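Leucine aminopeptidase (Legionella pneumophila, PDB 5GNE) probably removes single amino-acid residues from the N-termini of peptides as a zinc-dependent exopeptidase of the M28 family. Local coordinates at residues A[150-155]-A[215-220]; A[165-170]-A[241-246]; A[9-14]-A[77-82]. All coordinates share one frame; numbering follows the deposited sequence.

Interaction 1 of 3, residues A[150-155]-A[215-220]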
loop_
_atom_site.group_PDB
_atom_site.type_symbol
_atom_site.label_atom_id
_atom_site.label_comp_id
_atom_site.label_asym_id
_atom_site.label_seq_id
_atom_site.Cartn_x
_atom_site.Cartn_y
_atom_site.Cartn_z
ATOM N N GLN A 150 -22.889 3.636 -7.370
ATOM C CA GLN A 150 -24.124 3.868 -8.120
ATOM C C GLN A 150 -25.114 2.750 -7.843
ATOM O O GLN A 150 -26.290 3.007 -7.632
ATOM C CB GLN A 150 -23.862 3.948 -9.632
ATOM C CG GLN A 150 -23.015 5.138 -10.100
ATOM C CD GLN A 150 -22.888 5.206 -11.620
ATOM O OE1 GLN A 150 -23.891 5.169 -12.335
ATOM N NE2 GLN A 150 -21.651 5.305 -12.116
ATOM N N ASP A 151 -24.618 1.518 -7.782
ATOM C CA ASP A 151 -25.450 0.359 -7.482
ATOM C C ASP A 151 -26.107 0.374 -6.104
ATOM O O ASP A 151 -27.204 -0.135 -5.930
ATOM C CB ASP A 151 -24.616 -0.920 -7.605
ATOM C CG ASP A 151 -24.308 -1.283 -9.038
ATOM O OD1 ASP A 151 -24.696 -0.512 -9.943
ATOM O OD2 ASP A 151 -23.656 -2.325 -9.252
ATOM N N TYR A 152 -25.450 0.958 -5.118
ATOM C CA TYR A 152 -26.055 1.037 -3.791
ATOM C C TYR A 152 -26.597 2.435 -3.480
ATOM O O TYR A 152 -26.873 2.755 -2.322
ATOM C CB TYR A 152 -25.048 0.578 -2.714
ATOM C CG TYR A 152 -24.689 -0.905 -2.791
ATOM C CD1 TYR A 152 -23.681 -1.369 -3.635
ATOM C CD2 TYR A 152 -25.383 -1.841 -2.036
ATOM C CE1 TYR A 152 -23.366 -2.725 -3.705
ATOM C CE2 TYR A 152 -25.084 -3.192 -2.106
ATOM C CZ TYR A 152 -24.076 -3.631 -2.937
ATOM O OH TYR A 152 -23.787 -4.980 -2.988
ATOM N N GLY A 153 -26.761 3.245 -4.526
ATOM C CA GLY A 153 -27.311 4.590 -4.434
ATOM C C GLY A 153 -26.682 5.431 -3.342
ATOM O O GLY A 153 -27.371 6.081 -2.550
ATOM N N ARG A 154 -25.357 5.433 -3.323
ATOM C CA ARG A 154 -24.608 6.221 -2.369
ATOM C C ARG A 154 -23.998 7.458 -3.066
ATOM O O ARG A 154 -23.094 7.337 -3.895
ATOM C CB ARG A 154 -23.545 5.309 -1.744
ATOM C CG ARG A 154 -22.957 5.761 -0.450
ATOM C CD ARG A 154 -23.885 5.625 0.733
ATOM N NE ARG A 154 -23.255 6.303 1.860
ATOM C CZ ARG A 154 -22.547 5.705 2.814
ATOM N NH1 ARG A 154 -22.401 4.383 2.826
ATOM N NH2 ARG A 154 -22.011 6.440 3.775
ATOM N N LYS A 155 -24.500 8.642 -2.719
ATOM C CA LYS A 155 -24.082 9.901 -3.349
ATOM C C LYS A 155 -22.970 10.503 -2.534
ATOM O O LYS A 155 -22.327 11.486 -2.899
ATOM C CB LYS A 155 -25.254 10.883 -3.434
ATOM C CG LYS A 155 -26.444 10.369 -4.224
ATOM C CD LYS A 155 -26.122 10.268 -5.704
ATOM C CE LYS A 155 -27.345 9.854 -6.522
ATOM N NZ LYS A 155 -27.742 8.434 -6.286
ATOM N N MET A 215 -13.805 -4.940 0.964
ATOM C CA MET A 215 -14.086 -4.087 2.123
ATOM C C MET A 215 -15.021 -2.942 1.741
ATOM O O MET A 215 -16.052 -2.716 2.391
ATOM C CB MET A 215 -12.794 -3.546 2.689
ATOM C CG MET A 215 -12.052 -4.578 3.534
ATOM S SD MET A 215 -10.368 -4.001 3.760
ATOM C CE MET A 215 -10.711 -2.527 4.719
ATOM N N ALA A 216 -14.702 -2.280 0.631
ATOM C CA ALA A 216 -15.540 -1.194 0.107
ATOM C C ALA A 216 -16.944 -1.684 -0.198
ATOM O O ALA A 216 -17.925 -1.011 0.090
ATOM C CB ALA A 216 -14.918 -0.567 -1.143
ATOM N N ARG A 217 -17.048 -2.857 -0.787
ATOM C CA ARG A 217 -18.352 -3.335 -1.182
ATOM C C ARG A 217 -19.200 -3.752 0.014
ATOM O O ARG A 217 -20.391 -3.453 0.075
ATOM C CB ARG A 217 -18.195 -4.536 -2.103
ATOM C CG ARG A 217 -19.513 -5.098 -2.638
ATOM C CD ARG A 217 -19.313 -6.483 -3.264
ATOM N NE ARG A 217 -19.181 -7.491 -2.217
ATOM C CZ ARG A 217 -20.185 -7.889 -1.436
ATOM N NH1 ARG A 217 -21.398 -7.385 -1.611
ATOM N NH2 ARG A 217 -19.980 -8.799 -0.491
ATOM N N VAL A 218 -18.584 -4.424 0.978
ATOM C CA VAL A 218 -19.254 -4.688 2.242
ATOM C C VAL A 218 -19.763 -3.409 2.918
ATOM O O VAL A 218 -20.930 -3.327 3.299
ATOM C CB VAL A 218 -18.339 -5.464 3.191
ATOM C CG1 VAL A 218 -18.957 -5.530 4.579
ATOM C CG2 VAL A 218 -18.120 -6.864 2.634
ATOM N N VAL A 219 -18.906 -2.399 3.011
ATOM C CA VAL A 219 -19.302 -1.105 3.563
ATOM C C VAL A 219 -20.500 -0.482 2.811
ATOM O O VAL A 219 -21.418 0.033 3.438
ATOM C CB VAL A 219 -18.118 -0.110 3.545
ATOM C CG1 VAL A 219 -18.605 1.303 3.775
ATOM C CG2 VAL A 219 -17.065 -0.493 4.593
ATOM N N PHE A 220 -20.533 -0.579 1.483
ATOM C CA PHE A 220 -21.669 -0.044 0.722
ATOM C C PHE A 220 -22.964 -0.785 1.053
ATOM O O PHE A 220 -24.044 -0.185 1.106
ATOM C CB PHE A 220 -21.439 -0.112 -0.798
ATOM C CG PHE A 220 -20.585 1.004 -1.359
ATOM C CD1 PHE A 220 -20.970 2.312 -1.230
ATOM C CD2 PHE A 220 -19.435 0.732 -2.075
ATOM C CE1 PHE A 220 -20.197 3.336 -1.759
ATOM C CE2 PHE A 220 -18.660 1.752 -2.609
ATOM C CZ PHE A 220 -19.040 3.045 -2.455
HETATM O O HOH W 1 -21.761 2.556 5.349
#

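Interaction 2 of 3, residues A[165-170]-A[241-246]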
loop_
_atom_site.group_PDB
_atom_site.type_symbol
_atom_site.label_atom_id
_atom_site.label_comp_id
_atom_site.label_asym_id
_atom_site.label_seq_id
_atom_site.Cartn_x
_atom_site.Cartn_y
_atom_site.Cartn_z
ATOM N N GLY A 165 3.020 12.260 -11.090
ATOM C CA GLY A 165 3.902 13.268 -11.643
ATOM C C GLY A 165 3.911 13.194 -13.155
ATOM O O GLY A 165 2.883 12.967 -13.794
ATOM N N ASN A 166 5.086 13.371 -13.733
ATOM C CA ASN A 166 5.182 13.318 -15.188
ATOM C C ASN A 166 6.035 12.139 -15.595
ATOM O O ASN A 166 6.422 12.010 -16.746
ATOM C CB ASN A 166 5.757 14.621 -15.760
ATOM C CG ASN A 166 4.699 15.707 -15.936
ATOM O OD1 ASN A 166 3.549 15.428 -16.281
ATOM N ND2 ASN A 166 5.094 16.953 -15.708
ATOM N N LYS A 167 6.299 11.258 -14.642
ATOM C CA LYS A 167 7.204 10.151 -14.902
ATOM C C LYS A 167 6.509 8.885 -15.344
ATOM O O LYS A 167 7.111 8.075 -16.039
ATOM C CB LYS A 167 8.053 9.871 -13.655
ATOM C CG LYS A 167 8.497 11.146 -12.961
ATOM C CD LYS A 167 9.371 10.874 -11.756
ATOM C CE LYS A 167 10.838 11.188 -12.052
ATOM N NZ LYS A 167 11.760 10.934 -10.883
ATOM N N PHE A 168 5.264 8.692 -14.914
ATOM C CA PHE A 168 4.551 7.438 -15.193
ATOM C C PHE A 168 3.100 7.636 -15.615
ATOM O O PHE A 168 2.335 8.308 -14.930
ATOM C CB PHE A 168 4.629 6.528 -13.969
ATOM C CG PHE A 168 6.020 6.030 -13.671
ATOM C CD1 PHE A 168 6.593 5.026 -14.441
ATOM C CD2 PHE A 168 6.782 6.611 -12.671
ATOM C CE1 PHE A 168 7.892 4.563 -14.171
ATOM C CE2 PHE A 168 8.079 6.162 -12.402
ATOM C CZ PHE A 168 8.633 5.141 -13.149
ATOM N N ILE A 169 2.717 7.029 -16.734
ATOM C CA ILE A 169 1.362 7.200 -17.256
ATOM C C ILE A 169 0.280 6.594 -16.355
ATOM O O ILE A 169 -0.878 6.981 -16.421
ATOM C CB ILE A 169 1.227 6.619 -18.689
ATOM C CG1 ILE A 169 1.721 5.176 -18.758
ATOM C CG2 ILE A 169 1.986 7.466 -19.690
ATOM C CD1 ILE A 169 1.381 4.486 -20.072
ATOM N N GLN A 170 0.645 5.641 -15.516
ATOM C CA GLN A 170 -0.333 5.036 -14.618
ATOM C C GLN A 170 -0.629 5.956 -13.430
ATOM O O GLN A 170 0.267 6.309 -12.674
ATOM C CB GLN A 170 0.179 3.675 -14.137
ATOM C CG GLN A 170 -0.714 2.970 -13.143
ATOM C CD GLN A 170 -0.021 1.779 -12.528
ATOM O OE1 GLN A 170 0.970 1.926 -11.823
ATOM N NE2 GLN A 170 -0.526 0.598 -12.797
ATOM N N GLY A 241 10.027 2.739 -6.569
ATOM C CA GLY A 241 10.411 3.501 -5.395
ATOM C C GLY A 241 9.270 4.197 -4.676
ATOM O O GLY A 241 9.418 5.318 -4.178
ATOM N N LEU A 242 8.114 3.545 -4.663
ATOM C CA LEU A 242 6.950 4.021 -3.903
ATOM C C LEU A 242 6.443 5.379 -4.366
ATOM O O LEU A 242 5.796 6.097 -3.606
ATOM C CB LEU A 242 7.264 4.091 -2.399
ATOM C CG LEU A 242 8.055 2.927 -1.792
ATOM C CD1 LEU A 242 8.190 3.102 -0.277
ATOM C CD2 LEU A 242 7.447 1.603 -2.151
ATOM N N ILE A 243 6.696 5.730 -5.618
ATOM C CA ILE A 243 6.403 7.099 -6.041
ATOM C C ILE A 243 4.894 7.404 -6.126
ATOM O O ILE A 243 4.495 8.539 -5.849
ATOM C CB ILE A 243 7.110 7.451 -7.384
ATOM C CG1 ILE A 243 7.014 8.965 -7.649
ATOM C CG2 ILE A 243 6.542 6.642 -8.523
ATOM C CD1 ILE A 243 7.672 9.453 -8.942
ATOM N N GLY A 244 4.055 6.415 -6.457
ATOM C CA GLY A 244 2.617 6.668 -6.508
ATOM C C GLY A 244 2.037 7.177 -5.191
ATOM O O GLY A 244 1.434 8.282 -5.153
ATOM N N SER A 245 2.239 6.424 -4.105
ATOM C CA SER A 245 1.770 6.841 -2.786
ATOM C C SER A 245 2.461 8.129 -2.310
ATOM O O SER A 245 1.902 8.869 -1.505
ATOM C CB SER A 245 1.992 5.744 -1.735
ATOM O OG SER A 245 3.303 5.227 -1.790
ATOM N N GLY A 246 3.688 8.357 -2.764
ATOM C CA GLY A 246 4.352 9.635 -2.563
ATOM C C GLY A 246 3.431 10.774 -2.965
ATOM O O GLY A 246 3.037 11.615 -2.153
#

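Interaction 3 of 3, residues A[9-14]-A[77-82]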
loop_
_atom_site.group_PDB
_atom_site.type_symbol
_atom_site.label_atom_id
_atom_site.label_comp_id
_atom_site.label_asym_id
_atom_site.label_seq_id
_atom_site.Cartn_x
_atom_site.Cartn_y
_atom_site.Cartn_z
ATOM N N ARG A 9 15.800 11.522 -8.705
ATOM C CA ARG A 9 16.491 11.703 -7.458
ATOM C C ARG A 9 15.897 10.745 -6.449
ATOM O O ARG A 9 14.706 10.805 -6.124
ATOM C CB ARG A 9 16.410 13.157 -6.992
ATOM C CG ARG A 9 17.142 14.094 -7.951
ATOM C CD ARG A 9 17.184 15.534 -7.432
ATOM N NE ARG A 9 15.914 16.216 -7.615
ATOM C CZ ARG A 9 15.729 17.485 -7.304
ATOM N NH1 ARG A 9 16.735 18.173 -6.773
ATOM N NH2 ARG A 9 14.551 18.060 -7.506
ATOM N N ILE A 10 16.739 9.842 -5.958
ATOM C CA ILE A 10 16.259 8.750 -5.109
ATOM C C ILE A 10 17.164 8.587 -3.917
ATOM O O ILE A 10 18.325 9.008 -3.936
ATOM C CB ILE A 10 16.193 7.405 -5.850
ATOM C CG1 ILE A 10 17.587 6.924 -6.250
ATOM C CG2 ILE A 10 15.366 7.507 -7.110
ATOM C CD1 ILE A 10 17.531 5.583 -6.958
ATOM N N ILE A 11 16.613 7.979 -2.871
ATOM C CA ILE A 11 17.382 7.670 -1.677
ATOM C C ILE A 11 17.568 6.161 -1.609
ATOM O O ILE A 11 16.614 5.403 -1.750
ATOM C CB ILE A 11 16.690 8.206 -0.418
ATOM C CG1 ILE A 11 16.728 9.741 -0.452
ATOM C CG2 ILE A 11 17.361 7.682 0.853
ATOM C CD1 ILE A 11 15.855 10.358 0.595
ATOM N N VAL A 12 18.815 5.731 -1.480
ATOM C CA VAL A 12 19.163 4.313 -1.389
ATOM C C VAL A 12 20.077 4.003 -0.213
ATOM O O VAL A 12 20.800 4.855 0.258
ATOM C CB VAL A 12 19.851 3.846 -2.657
ATOM C CG1 VAL A 12 18.882 3.980 -3.836
ATOM C CG2 VAL A 12 21.109 4.680 -2.875
ATOM N N SER A 13 20.063 2.756 0.248
ATOM C CA SER A 13 21.054 2.303 1.243
ATOM C C SER A 13 22.452 2.455 0.661
ATOM O O SER A 13 22.649 2.375 -0.560
ATOM C CB SER A 13 20.846 0.858 1.616
ATOM O OG SER A 13 21.240 0.074 0.503
ATOM N N ASN A 14 23.431 2.684 1.515
ATOM C CA ASN A 14 24.797 2.725 1.011
ATOM C C ASN A 14 25.183 1.451 0.267
ATOM O O ASN A 14 25.949 1.483 -0.699
ATOM C CB ASN A 14 25.747 3.062 2.141
ATOM C CG ASN A 14 25.644 4.533 2.535
ATOM O OD1 ASN A 14 25.095 5.343 1.777
ATOM N ND2 ASN A 14 26.128 4.882 3.704
ATOM N N LYS A 77 19.225 17.408 5.546
ATOM C CA LYS A 77 18.052 17.304 6.395
ATOM C C LYS A 77 17.024 16.396 5.711
ATOM O O LYS A 77 16.353 15.578 6.363
ATOM C CB LYS A 77 17.455 18.669 6.703
ATOM C CG LYS A 77 16.474 18.589 7.885
ATOM C CD LYS A 77 15.820 19.926 8.138
ATOM C CE LYS A 77 16.716 20.881 8.886
ATOM N NZ LYS A 77 15.938 22.088 9.261
ATOM N N LEU A 78 16.935 16.515 4.394
ATOM C CA LEU A 78 16.054 15.657 3.617
ATOM C C LEU A 78 16.456 14.194 3.806
ATOM O O LEU A 78 15.631 13.327 4.113
ATOM C CB LEU A 78 16.111 16.037 2.142
ATOM C CG LEU A 78 15.278 15.130 1.233
ATOM C CD1 LEU A 78 13.827 15.584 1.173
ATOM C CD2 LEU A 78 15.871 15.119 -0.169
ATOM N N LEU A 79 17.744 13.939 3.615
ATOM C CA LEU A 79 18.274 12.608 3.700
ATOM C C LEU A 79 18.048 12.004 5.084
ATOM O O LEU A 79 17.608 10.853 5.208
ATOM C CB LEU A 79 19.764 12.613 3.350
ATOM C CG LEU A 79 20.408 11.233 3.593
ATOM C CD1 LEU A 79 19.732 10.155 2.715
ATOM C CD2 LEU A 79 21.899 11.277 3.318
ATOM N N ASP A 80 18.310 12.789 6.123
ATOM C CA ASP A 80 18.109 12.314 7.492
ATOM C C ASP A 80 16.644 12.018 7.798
ATOM O O ASP A 80 16.319 10.981 8.380
ATOM C CB ASP A 80 18.663 13.323 8.513
ATOM C CG ASP A 80 18.305 12.960 9.950
ATOM O OD1 ASP A 80 18.926 12.026 10.508
ATOM O OD2 ASP A 80 17.395 13.598 10.522
ATOM N N LYS A 81 15.753 12.919 7.415
ATOM C CA LYS A 81 14.375 12.789 7.838
ATOM C C LYS A 81 13.610 11.717 7.059
ATOM O O LYS A 81 12.654 11.159 7.585
ATOM C CB LYS A 81 13.660 14.151 7.718
ATOM C CG LYS A 81 13.000 14.631 9.030
ATOM C CD LYS A 81 14.017 15.172 10.065
ATOM C CE LYS A 81 13.332 15.922 11.223
ATOM N NZ LYS A 81 13.883 15.553 12.567
ATOM N N LEU A 82 14.036 11.397 5.835
ATOM C CA LEU A 82 13.390 10.323 5.072
ATOM C C LEU A 82 14.048 8.945 5.341
ATOM O O LEU A 82 13.652 7.953 4.727
ATOM C CB LEU A 82 13.422 10.614 3.567
ATOM C CG LEU A 82 12.782 11.902 3.028
ATOM C CD1 LEU A 82 12.727 11.924 1.503
ATOM C CD2 LEU A 82 11.391 12.127 3.611
#

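Interaction 1 of 3, residues A[150-155]-A[215-220]
A Schellman motif closes helix 132-151, and Y152 and R154, on either side of its C-prime residue G153, pack on F220 near the end of helix 202-221. G153 has positive phi. Its N bonds to Q150 O, and the N of R154 reaches back to the O of A149. F220 CB lies over one face of the Y152 ring in a CH-pi contact, 4.2 Å from the ring centroid and 28° off the normal. Y152 CD2 is 3.8 Å from F220 O. Farther out, Y152 OH stands 3.7 Å from R217 NH1, near the guanidinium plane, too far for a hydrogen bond. The charge of R217 is instead met by a salt bridge to E214 of its own helix. R154 CG meets the edge of the F220 ring in its plane, and R154 CB, 3.9 Å from F220 CE1, comes in obliquely. With CG anti to the backbone N (chi1 -161°), the start of the R154 chain lies along this ring. R154 NH1 donates to a water at 3.2 Å, and the water donates to V219 O. The salt bridge of R154 runs to D156. F145, L148 and I177 also pack on F220. The direct contact is thus mainly apolar. The charges of both arginines are probably balanced by acids outside it, and one water makes the polar link.

Interaction 2 of 3, residues A[165-170]-A[241-246]
I243, in the first turn of helix 243-254, meets K167 and F168 of the turn that joins the antiparallel strands 157-164 and 170-177. These are the edge strand and its neighbour in the mixed sheet of the M28 peptidase fold. The two branches of the isoleucine go to different partners. CD1 touches the aliphatic chain of K167, with I243 CD1 3.6 Å from K167 CD, and the two side chains cross at about a right angle. I243 CG2 comes obliquely to the F168 ring, 4.2 Å from F168 CD2 and about as far from F168 CE2. This approach is the longer of the two. I243 keeps CG1 anti to the backbone N (chi1 -169°). With chi2 also extended, CD1 is carried out to the lysine while CG2 stays back by the ring.

The next shell fixes both sides. Beyond CD the amino group of K167 forms salt bridges with D8 and E62, so its charge is probably balanced and its carbon chain is held across I243. N60 of strand 59-60 touches both K167 and I243. N60 also shares a backbone hydrogen bond with G241. At the far end of the turn Q170 is gripped through its amide: OE1 accepts from the N of A237, and NE2 donates to the O of R127 and the O of G134.

The zinc site is close by. The F168 side chain lies about 8 Å from that of the zinc ligand E239, and the I243 side chain about 13 Å from a bound zinc ion. Two residues on from I243, S245 OG is hydrogen-bonded to both D317 OD1 and N320 ND2.

Interaction 3 of 3, residues A[9-14]-A[77-82]
I11 of strand 8-13 points its side chain at helix 75-81 and meets L79 of that helix and L82 just after it. The strand belongs to the small four-stranded antiparallel sheet near the N-terminus, so this is a helix laid on a sheet face. The packed part consists of these three residues, all buried, and every touch across the contact is between carbons. The CD1 branch of I11 makes the closer approach. I11 CD1 lies 3.6 Å from L82 CD1 and 3.8 Å from L82 CB, and the two side chains cross at about a right angle. On the other branch, I11 CG2 is 3.9 Å from L79 CD1. I11 has CG1 beside the backbone N (chi1 -68°) and CG2 anti to that N, which sends the two branches to different leucines. The first bond of L79 points neither at I11 nor away from it. Its CG is anti to its own backbone N (chi1 173°), and the CD1 methyl makes the contact.

The loose side is the outer surface of the helix. K77, D80 and K81 are exposed there and stay well away from the strand. L78 is intermediate: it points toward the strand, but L78 CD2 stays 4.8 Å from I11 CD1. It packs instead on F35 and I65.

I11 is held in the sheet by backbone hydrogen bonding with L59 of strand 59-60, and it touches F35 of strand 33-38, its neighbour on the other side. Y313 also packs on I11, and its OH bonds to L82 O. Y64 of helix 62-65 lies against L82, so the contact is enclosed by strand 33-38, helix 62-65 and the loop bearing Y313.

Overall arrangement
All three touching residues of interaction 3 are buried, while interactions 1 and 2 are partly buried. Interactions 1 and 3 lie on opposite sides of the chain's centre, about 41 Å apart between centres. Interaction 2 is the most central. Its nearest atoms are about 5 Å from those of interaction 3, and D8 and N60 tie it to the small N-terminal sheet that holds 9-14. Interactions 1 and 2 share no helix, but strand 170-177 passes by both: 165-170 runs into its start, and I177 at its end touches R154, V219 and F220. Chemistry follows place. Aliphatic carbons alone meet in interaction 3, a lysine chain and a ring join in at interaction 2, and interaction 1 adds arginines and a water.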